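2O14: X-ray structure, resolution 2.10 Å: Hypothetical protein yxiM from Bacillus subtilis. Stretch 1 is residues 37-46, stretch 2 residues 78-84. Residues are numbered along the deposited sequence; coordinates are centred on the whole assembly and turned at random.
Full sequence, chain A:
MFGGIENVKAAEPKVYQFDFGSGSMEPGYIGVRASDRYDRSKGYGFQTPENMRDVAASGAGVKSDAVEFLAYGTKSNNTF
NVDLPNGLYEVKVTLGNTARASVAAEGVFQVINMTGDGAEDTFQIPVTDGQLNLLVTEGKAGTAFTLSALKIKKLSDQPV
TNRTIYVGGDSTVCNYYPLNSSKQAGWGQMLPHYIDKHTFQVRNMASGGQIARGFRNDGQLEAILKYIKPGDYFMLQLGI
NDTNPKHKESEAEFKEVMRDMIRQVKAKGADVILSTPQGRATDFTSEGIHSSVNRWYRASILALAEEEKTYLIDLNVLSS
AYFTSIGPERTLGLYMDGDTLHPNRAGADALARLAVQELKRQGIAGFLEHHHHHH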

# COMPACT_ATOMS: atom_id res chain seq x y z
N ARG A 37 0.57 -30.48 -1.45
CA ARG A 37 0.51 -30.08 -2.85
C ARG A 37 -0.93 -29.77 -3.22
O ARG A 37 -1.86 -30.39 -2.69
N TYR A 38 -1.12 -28.80 -4.11
CA TYR A 38 -2.46 -28.44 -4.55
C TYR A 38 -3.19 -29.70 -5.02
O TYR A 38 -2.70 -30.40 -5.91
N ASP A 39 -4.35 -29.96 -4.44
CA ASP A 39 -5.16 -31.12 -4.79
C ASP A 39 -6.55 -30.61 -5.15
O ASP A 39 -7.28 -30.12 -4.29
N ARG A 40 -6.93 -30.73 -6.42
CA ARG A 40 -8.23 -30.25 -6.86
C ARG A 40 -9.41 -30.91 -6.16
O ARG A 40 -10.46 -30.29 -5.99
N SER A 41 -9.25 -32.16 -5.74
CA SER A 41 -10.34 -32.84 -5.04
C SER A 41 -10.54 -32.21 -3.66
O SER A 41 -11.63 -32.28 -3.08
N LYS A 42 -9.47 -31.61 -3.13
CA LYS A 42 -9.53 -30.93 -1.83
C LYS A 42 -9.82 -29.45 -2.02
O LYS A 42 -10.43 -28.82 -1.17
N GLY A 43 -9.37 -28.89 -3.14
CA GLY A 43 -9.62 -27.48 -3.42
C GLY A 43 -8.55 -26.50 -2.98
O GLY A 43 -8.75 -25.29 -3.08
N TYR A 44 -7.41 -26.99 -2.51
CA TYR A 44 -6.34 -26.08 -2.07
C TYR A 44 -5.00 -26.80 -1.97
O TYR A 44 -4.94 -28.04 -2.00
N GLY A 45 -3.93 -26.03 -1.80
CA GLY A 45 -2.61 -26.61 -1.68
C GLY A 45 -1.57 -25.82 -2.45
O GLY A 45 -1.91 -24.92 -3.22
N PHE A 46 -0.30 -26.15 -2.25
CA PHE A 46 0.77 -25.45 -2.92
C PHE A 46 1.07 -25.98 -4.32
O PHE A 46 1.16 -27.19 -4.54
N ASN A 78 5.31 -20.35 -7.29
CA ASN A 78 5.37 -20.85 -5.92
C ASN A 78 4.24 -20.25 -5.09
O ASN A 78 4.49 -19.53 -4.12
N THR A 79 3.00 -20.55 -5.46
CA THR A 79 1.86 -20.00 -4.73
C THR A 79 1.05 -21.03 -3.95
O THR A 79 1.22 -22.24 -4.10
N PHE A 80 0.16 -20.51 -3.10
CA PHE A 80 -0.77 -21.34 -2.37
C PHE A 80 -2.02 -21.12 -3.21
O PHE A 80 -2.41 -19.97 -3.44
N ASN A 81 -2.64 -22.19 -3.68
CA ASN A 81 -3.85 -22.05 -4.49
C ASN A 81 -5.07 -22.51 -3.72
O ASN A 81 -4.99 -23.41 -2.88
N VAL A 82 -6.20 -21.89 -4.02
CA VAL A 82 -7.46 -22.25 -3.41
C VAL A 82 -8.58 -22.01 -4.42
O VAL A 82 -8.78 -20.88 -4.89
N ASP A 83 -9.28 -23.07 -4.78
CA ASP A 83 -10.38 -22.96 -5.72
C ASP A 83 -11.54 -22.26 -5.02
O ASP A 83 -11.88 -22.60 -3.89
N LEU A 84 -12.14 -21.29 -5.70
CA LEU A 84 -13.25 -20.53 -5.14
C LEU A 84 -14.27 -20.13 -6.21
O LEU A 84 -13.90 -19.80 -7.33

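The apolar centre of this contact lies on one face of a short antiparallel pairing, strand 44-46 against strand 80-83, where Tyr44, Phe46, Phe80 and Val82 all project to the same side. Phe46 (chi1 m) and Phe80 (chi1 t) face each other as a non-hydrogen-bonded pair, their CA atoms 4.4 Å apart. With these rotamers the edge of Phe80 turns toward the face of Phe46, with centroids 5.5 Å apart and planes at 61°, while Phe46 CE1 comes to 3.6 Å from Phe80 CB. The rule is aromatic on aromatic, but tilted instead of stacked.

Two residues along each strand, at the next non-hydrogen-bonded pair, Tyr44 (chi1 p) sits opposite Val82 (chi1 p), with Tyr44 CB 4.4 Å from Val82 CB. The CB of Tyr44 also lies 4.1 Å from Phe80 CZ, so this tyrosine joins the cluster near its root while the end of its side chain leads away.

Between these pairs the backbone closes the register. Gly45 N donates to Asn81 O at 3.0 Å, and Asn81 N returns a bond to Gly45 O at 2.9 Å. Glycine suits position 45 twice over: its backbone angles would jam a CB against the preceding carbonyl, and an ideal CB would fall 2.4 Å from Tyr38 CA. The space beside this backbone is thus already taken by the loop of the first stretch, held by Tyr38 N bonding to Phe46 O at 2.8 Å.

On that other face, Tyr38 (chi1 t) points toward the second stretch and lays CD1 3.8 Å from CB of Asn81 (chi1 m). The amide of Asn81 is occupied as well, for Thr79 OG1 (chi1 p) donates to Asn81 OD1 at 2.7 Å.

The ring of Tyr38 carries the contact outward to its polar edge. Its OH donates to OD2 of Asp83 (chi1 m) at 2.6 Å, the carboxylate oxygen lying near the ring plane, and accepts from Arg40 NE at 3.2 Å. Arg40 (chi1 t) therefore reaches the acid through the tyrosine: the hydroxyl relays between guanidinium and carboxylate. Water 1 reinforces this corner, donating to Asp83 OD2 and Arg40 O, each at 2.6 Å.

Gly43 finishes the edge. Its O accepts from Asp83 N at 2.8 Å, and water 2 bridges Gly43 O (3.0 Å) and Asp83 O (2.9 Å). The design reads as a graded contact, with aromatic packing on one face and a buttressing tyrosine on the other that ends in a hydrated polar cluster.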

# COMPACT_ATOMS: atom_id res chain seq x y z
CB ARG A 37 1.04 -31.23 -3.73
CG ARG A 37 0.96 -30.97 -5.23
CD ARG A 37 1.36 -32.22 -6.00
NE ARG A 37 2.71 -32.64 -5.67
CZ ARG A 37 3.81 -32.01 -6.07
NH1 ARG A 37 3.72 -30.93 -6.83
NH2 ARG A 37 5.01 -32.47 -5.70
CB TYR A 38 -2.41 -27.46 -5.72
CG TYR A 38 -3.75 -27.30 -6.39
CD1 TYR A 38 -4.78 -26.59 -5.77
CD2 TYR A 38 -4.02 -27.91 -7.62
CE1 TYR A 38 -6.04 -26.49 -6.35
CE2 TYR A 38 -5.28 -27.82 -8.21
CZ TYR A 38 -6.28 -27.11 -7.57
OH TYR A 38 -7.53 -27.01 -8.14
CB ASP A 39 -5.26 -32.07 -3.59
CG ASP A 39 -5.96 -33.37 -3.93
OD1 ASP A 39 -6.96 -33.33 -4.68
OD2 ASP A 39 -5.51 -34.43 -3.45
CB ARG A 40 -8.36 -30.39 -8.37
CG ARG A 40 -9.63 -29.78 -8.93
CD ARG A 40 -9.52 -29.55 -10.42
NE ARG A 40 -8.53 -28.53 -10.75
CZ ARG A 40 -8.20 -28.18 -11.99
NH1 ARG A 40 -8.79 -28.76 -13.03
NH2 ARG A 40 -7.27 -27.25 -12.19
CB SER A 41 -10.05 -34.35 -4.91
OG SER A 41 -9.02 -34.60 -3.97
CB LYS A 42 -8.21 -31.09 -1.07
CG LYS A 42 -7.95 -32.49 -0.54
CD LYS A 42 -6.64 -32.53 0.22
CE LYS A 42 -6.29 -33.95 0.62
NZ LYS A 42 -4.98 -34.01 1.32
CB TYR A 44 -6.69 -25.50 -0.70
CG TYR A 44 -6.77 -26.55 0.38
CD1 TYR A 44 -7.96 -27.20 0.67
CD2 TYR A 44 -5.63 -26.92 1.09
CE1 TYR A 44 -8.02 -28.22 1.64
CE2 TYR A 44 -5.67 -27.93 2.06
CZ TYR A 44 -6.87 -28.57 2.32
OH TYR A 44 -6.89 -29.59 3.24
CB PHE A 46 2.02 -25.48 -2.05
CG PHE A 46 1.87 -24.72 -0.78
CD1 PHE A 46 1.89 -23.33 -0.78
CD2 PHE A 46 1.67 -25.39 0.43
CE1 PHE A 46 1.72 -22.62 0.41
CE2 PHE A 46 1.50 -24.68 1.62
CZ PHE A 46 1.53 -23.30 1.61
CB ASN A 78 6.71 -20.49 -5.28
CG ASN A 78 6.95 -21.22 -3.97
OD1 ASN A 78 7.64 -20.73 -3.07
ND2 ASN A 78 6.39 -22.42 -3.85
CB THR A 79 0.86 -19.32 -5.68
OG1 THR A 79 0.47 -20.26 -6.70
CG2 THR A 79 1.47 -18.08 -6.32
CB PHE A 80 -1.01 -20.78 -0.96
CG PHE A 80 -2.24 -21.34 -0.30
CD1 PHE A 80 -2.29 -22.67 0.11
CD2 PHE A 80 -3.36 -20.54 -0.09
CE1 PHE A 80 -3.43 -23.20 0.71
CE2 PHE A 80 -4.51 -21.05 0.50
CZ PHE A 80 -4.54 -22.39 0.90
CB ASN A 81 -3.77 -22.89 -5.77
CG ASN A 81 -2.46 -22.72 -6.49
OD1 ASN A 81 -1.82 -21.67 -6.42
ND2 ASN A 81 -2.05 -23.75 -7.22
CB VAL A 82 -7.73 -21.45 -2.10
CG1 VAL A 82 -7.58 -19.96 -2.35
CG2 VAL A 82 -9.13 -21.77 -1.58
CB ASP A 83 -10.81 -24.35 -6.21
CG ASP A 83 -9.69 -25.07 -6.93
OD1 ASP A 83 -9.01 -24.43 -7.75
OD2 ASP A 83 -9.50 -26.28 -6.69
CB LEU A 84 -12.74 -19.23 -4.50
CG LEU A 84 -11.65 -19.28 -3.43
CD1 LEU A 84 -11.14 -17.86 -3.16
CD2 LEU A 84 -12.20 -19.90 -2.16
O HOH W 1 -11.49 -27.93 -6.17
O HOH W 2 -11.45 -24.66 -1.84